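Local coordinates for cytoplasmic protein (PDB 7LPO), which probably hydrolyses steryl beta-glucosides, as a sterylglucosidase of glycoside hydrolase family 5 from the fungus Cryptococcus neoformans, at residues 290-295 with 314-319; 195-200 with 458-463. All coordinates share one frame; numbering follows the deposited sequence. Where two conformers were deposited one is given.

Contact 1: 290-295 with 314-319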
# COMPACT_ATOMS: atom_id res chain seq x y z
N GLN A 290 8.87 -15.03 5.79
CA GLN A 290 8.04 -14.84 6.98
C GLN A 290 6.57 -15.20 6.75
O GLN A 290 5.85 -15.44 7.73
CB GLN A 290 8.14 -13.39 7.47
CG GLN A 290 8.23 -13.24 9.00
CD GLN A 290 9.22 -14.18 9.65
OE1 GLN A 290 10.42 -14.15 9.36
NE2 GLN A 290 8.73 -15.04 10.55
N LEU A 291 6.12 -15.27 5.50
CA LEU A 291 4.73 -15.57 5.19
C LEU A 291 4.62 -16.99 4.64
O LEU A 291 4.95 -17.25 3.49
CB LEU A 291 4.16 -14.56 4.20
CG LEU A 291 2.68 -14.75 3.90
CD1 LEU A 291 1.91 -14.99 5.18
CD2 LEU A 291 2.13 -13.54 3.15
N LYS A 292 4.14 -17.90 5.49
CA LYS A 292 3.76 -19.24 5.07
C LYS A 292 2.41 -19.54 5.69
O LYS A 292 2.22 -19.38 6.90
CB LYS A 292 4.78 -20.29 5.51
CG LYS A 292 6.21 -19.94 5.16
CD LYS A 292 7.16 -20.99 5.69
CE LYS A 292 8.20 -20.36 6.61
NZ LYS A 292 9.38 -21.25 6.78
N LYS A 293 1.47 -19.99 4.87
CA LYS A 293 0.15 -20.35 5.37
C LYS A 293 -0.54 -21.20 4.32
O LYS A 293 -0.48 -20.90 3.13
CB LYS A 293 -0.70 -19.12 5.68
CG LYS A 293 -2.13 -19.46 6.04
CD LYS A 293 -2.73 -18.44 6.98
CE LYS A 293 -4.00 -18.98 7.60
NZ LYS A 293 -4.73 -17.94 8.36
N GLY A 294 -1.18 -22.27 4.78
CA GLY A 294 -1.82 -23.21 3.89
C GLY A 294 -0.78 -24.05 3.18
O GLY A 294 0.40 -24.07 3.56
N PRO A 295 -1.20 -24.75 2.12
CA PRO A 295 -0.26 -25.60 1.38
C PRO A 295 0.83 -24.76 0.74
O PRO A 295 0.54 -23.81 0.00
CB PRO A 295 -1.14 -26.30 0.33
CG PRO A 295 -2.57 -26.00 0.74
CD PRO A 295 -2.54 -24.71 1.51
N GLN A 314 4.12 -29.41 2.29
CA GLN A 314 3.97 -28.94 3.67
C GLN A 314 2.89 -27.88 3.73
O GLN A 314 2.79 -27.02 2.85
CB GLN A 314 5.29 -28.37 4.19
CG GLN A 314 6.53 -29.24 3.89
CD GLN A 314 7.86 -28.48 4.01
OE1 GLN A 314 8.42 -28.01 3.01
NE2 GLN A 314 8.37 -28.36 5.25
N ALA A 315 2.05 -27.94 4.76
CA ALA A 315 1.08 -26.89 5.03
C ALA A 315 1.47 -26.20 6.33
O ALA A 315 2.02 -26.83 7.24
CB ALA A 315 -0.34 -27.43 5.13
N TRP A 316 1.18 -24.91 6.40
CA TRP A 316 1.62 -24.08 7.51
C TRP A 316 0.44 -23.39 8.19
O TRP A 316 -0.47 -22.90 7.51
CB TRP A 316 2.60 -23.02 7.04
CG TRP A 316 3.90 -23.61 6.66
CD1 TRP A 316 4.23 -24.20 5.48
CD2 TRP A 316 5.06 -23.67 7.48
NE1 TRP A 316 5.53 -24.63 5.51
CE2 TRP A 316 6.07 -24.32 6.73
CE3 TRP A 316 5.35 -23.24 8.78
CZ2 TRP A 316 7.34 -24.55 7.24
CZ3 TRP A 316 6.60 -23.47 9.28
CH2 TRP A 316 7.59 -24.12 8.52
N ASN A 317 0.48 -23.35 9.52
CA ASN A 317 -0.45 -22.58 10.32
C ASN A 317 0.26 -21.37 10.88
O ASN A 317 1.47 -21.39 11.11
CB ASN A 317 -1.01 -23.43 11.47
CG ASN A 317 -1.73 -24.68 10.98
OD1 ASN A 317 -2.50 -24.63 10.02
ND2 ASN A 317 -1.47 -25.80 11.64
N PHE A 318 -0.49 -20.30 11.13
CA PHE A 318 0.06 -19.10 11.75
C PHE A 318 -0.23 -19.16 13.25
O PHE A 318 -1.38 -19.02 13.68
CB PHE A 318 -0.53 -17.84 11.12
CG PHE A 318 0.31 -16.61 11.39
CD1 PHE A 318 0.19 -15.93 12.59
CD2 PHE A 318 1.23 -16.17 10.45
CE1 PHE A 318 0.97 -14.81 12.84
CE2 PHE A 318 2.00 -15.05 10.70
CZ PHE A 318 1.88 -14.37 11.90
N GLY A 319 0.82 -19.37 14.04
CA GLY A 319 0.70 -19.42 15.48
C GLY A 319 1.04 -18.10 16.12
O GLY A 319 1.30 -17.10 15.44

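Contact 2: 195-200 with 458-463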
# COMPACT_ATOMS: atom_id res chain seq x y z
N PRO A 195 -9.03 -18.87 3.62
CA PRO A 195 -8.28 -18.64 4.86
C PRO A 195 -7.76 -17.21 4.95
O PRO A 195 -7.36 -16.59 3.96
CB PRO A 195 -7.12 -19.65 4.79
CG PRO A 195 -7.59 -20.71 3.86
CD PRO A 195 -8.50 -20.02 2.86
N ALA A 196 -7.76 -16.69 6.17
CA ALA A 196 -7.33 -15.32 6.43
C ALA A 196 -5.94 -15.05 5.88
O ALA A 196 -4.97 -15.74 6.22
CB ALA A 196 -7.35 -15.04 7.93
N MET A 197 -5.85 -14.02 5.04
CA MET A 197 -4.58 -13.47 4.57
C MET A 197 -3.77 -14.47 3.75
O MET A 197 -2.57 -14.28 3.55
CB MET A 197 -3.73 -12.97 5.75
CG MET A 197 -4.30 -11.76 6.49
SD MET A 197 -5.05 -10.49 5.43
CE MET A 197 -3.72 -9.37 5.21
N ILE A 198 -4.40 -15.55 3.28
CA ILE A 198 -3.64 -16.49 2.48
C ILE A 198 -3.31 -15.90 1.11
O ILE A 198 -2.40 -16.38 0.44
CB ILE A 198 -4.39 -17.83 2.35
CG1 ILE A 198 -3.42 -18.93 1.92
CG2 ILE A 198 -5.53 -17.72 1.38
CD1 ILE A 198 -4.00 -20.34 2.02
N TRP A 199 -4.03 -14.85 0.70
CA TRP A 199 -3.79 -14.29 -0.63
C TRP A 199 -2.33 -13.90 -0.80
O TRP A 199 -1.79 -13.94 -1.92
CB TRP A 199 -4.70 -13.08 -0.86
CG TRP A 199 -4.36 -11.89 -0.01
CD1 TRP A 199 -4.95 -11.52 1.17
CD2 TRP A 199 -3.35 -10.91 -0.27
NE1 TRP A 199 -4.36 -10.37 1.66
CE2 TRP A 199 -3.38 -9.98 0.80
CE3 TRP A 199 -2.42 -10.72 -1.30
CZ2 TRP A 199 -2.51 -8.91 0.86
CZ3 TRP A 199 -1.57 -9.64 -1.23
CH2 TRP A 199 -1.62 -8.75 -0.16
N GLY A 200 -1.66 -13.54 0.31
CA GLY A 200 -0.29 -13.06 0.23
C GLY A 200 0.71 -14.14 -0.12
O GLY A 200 1.78 -13.83 -0.66
N THR A 458 -1.31 -8.49 14.34
CA THR A 458 -2.73 -8.13 14.37
C THR A 458 -3.39 -8.41 13.02
O THR A 458 -4.48 -8.98 12.96
CB THR A 458 -2.88 -6.66 14.76
OG1 THR A 458 -2.25 -6.44 16.03
CG2 THR A 458 -4.33 -6.27 14.84
N LEU A 459 -2.71 -8.03 11.93
CA LEU A 459 -3.27 -8.24 10.60
C LEU A 459 -3.53 -9.71 10.33
O LEU A 459 -4.61 -10.08 9.86
CB LEU A 459 -2.30 -7.66 9.57
CG LEU A 459 -2.78 -7.51 8.13
CD1 LEU A 459 -3.92 -6.54 8.05
CD2 LEU A 459 -1.61 -7.05 7.26
N MET A 460 -2.55 -10.58 10.63
CA MET A 460 -2.69 -11.98 10.24
C MET A 460 -3.64 -12.74 11.15
O MET A 460 -4.36 -13.64 10.68
CB MET A 460 -1.32 -12.66 10.23
CG MET A 460 -0.27 -11.94 9.41
SD MET A 460 -0.68 -11.81 7.64
CE MET A 460 -0.74 -13.53 7.20
N THR A 461 -3.65 -12.45 12.45
CA THR A 461 -4.49 -13.18 13.38
C THR A 461 -5.87 -12.56 13.53
O THR A 461 -6.74 -13.18 14.17
CB THR A 461 -3.82 -13.25 14.76
OG1 THR A 461 -3.73 -11.93 15.31
CG2 THR A 461 -2.43 -13.86 14.65
N LYS A 462 -6.09 -11.37 12.96
CA LYS A 462 -7.34 -10.62 13.12
C LYS A 462 -7.80 -10.63 14.60
O LYS A 462 -8.95 -10.88 14.92
CB LYS A 462 -8.42 -11.18 12.19
CG LYS A 462 -7.95 -11.13 10.73
CD LYS A 462 -9.01 -11.58 9.76
CE LYS A 462 -8.65 -11.12 8.34
NZ LYS A 462 -9.60 -11.66 7.35
N HIS A 463 -6.83 -10.32 15.46
CA HIS A 463 -7.05 -10.26 16.91
C HIS A 463 -6.07 -9.23 17.46
O HIS A 463 -4.91 -9.18 17.05
CB HIS A 463 -6.83 -11.64 17.55
CG HIS A 463 -7.26 -11.71 18.98
ND1 HIS A 463 -8.48 -12.24 19.36
CD2 HIS A 463 -6.64 -11.34 20.12
CE1 HIS A 463 -8.59 -12.18 20.68
NE2 HIS A 463 -7.49 -11.64 21.16
O HOH W 1 -8.49 -12.46 4.77

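Contact 1: 290-295 with 314-319
Lys-292 lies over one face of the Trp-316 indole where the short edge strand 294-295 joins strand 311-319 in a small three-stranded antiparallel sheet, completed on the far side by strand 322-331. Two backbone hydrogen bonds tie Gly-294 to Trp-316 as a hydrogen-bonded pair: Gly-294 N to Trp-316 O at 2.9 Å, and Trp-316 N to Gly-294 O at 3.1 Å. Two CA-H...O contacts flank them, Lys-293 CA to Trp-316 O and Ala-315 CA to Gly-294 O. Pro-295 and Ala-315 follow as a non-hydrogen-bonded pair, their CA atoms 4.1 Å apart. Gly-294 has a phi of 73°, a value that favours glycine.

The side-chain part is a lysine laid over an aromatic face. Lys-292 and Trp-316 run side by side and point the same way. Lys-292 CB meets Trp-316 CG at 3.6 Å, and further out a CH-pi contact puts Lys-292 CD 3.8 Å from the centroid of the six-membered ring and 3.6 Å above the ring plane. A bend at chi3 (-123°) places CE, from which NZ, which also makes a weak hydrogen bond to Pro-286 O, enters an off-centre cation-pi contact: Lys-292 NZ is 4.2 Å from that centroid, nearest to Trp-316 CH2.

Contact 2: 195-200 with 458-463
Met-197 projects from a type II beta turn, Pro-195 to Ile-198, onto the C-terminal end of helix 456-461, where Leu-459 and Met-460 receive it. The turn is closed by Ile-198 N to Pro-195 O at 3.2 Å. Met-197 crosses both helix side chains at about a right angle, and its two ends are used separately. At the base, Met-197 CB presses on Met-460 CE at 3.4 Å, tighter than usual for two carbons, while Met-460 SD lies 3.8 Å from both Met-197 CB and CG. At the tip, Met-197 CE rests against the branch point of leucine, 3.6 Å from Leu-459 CG and only slightly further from CD2. Chi2 of -40° places SD of Met-197, and chi3 of -95° then sets CE against Leu-459.

Lys-462, with positive phi just past the helix, is extended beyond CG and brings its end to Ala-196, with Lys-462 NZ 4.1 Å from Ala-196 CB. The polar links are made by the ammonium, which forms a salt bridge with Asp-527 and a hydrogen bond to Gly-587 O. One water accepts from both segments, 3.1 Å from Met-197 N and 2.9 Å from Lys-462 NZ.

In the fold
Contact 1 is nested within the long chain loop that contact 2 closes, and their centres are 11 Å apart. Segment 195-200 of contact 2 touches contact 1 directly: Lys-293 NZ, from the residue just before edge strand 294-295, is 3.1 Å from Ala-196 O, probably a hydrogen bond. Leu-291 is a second connector, its CD1 3.6 Å from Met-460 CE and its CD2 3.6 Å from Gly-200 C. Phe-318 of strand 311-319 also touches Met-460 and Thr-461. The side chain of Met-197 lies about 4 Å from a bound Tris molecule, probably from the crystallisation liquor, which places contact 2 beside what may be a pocket.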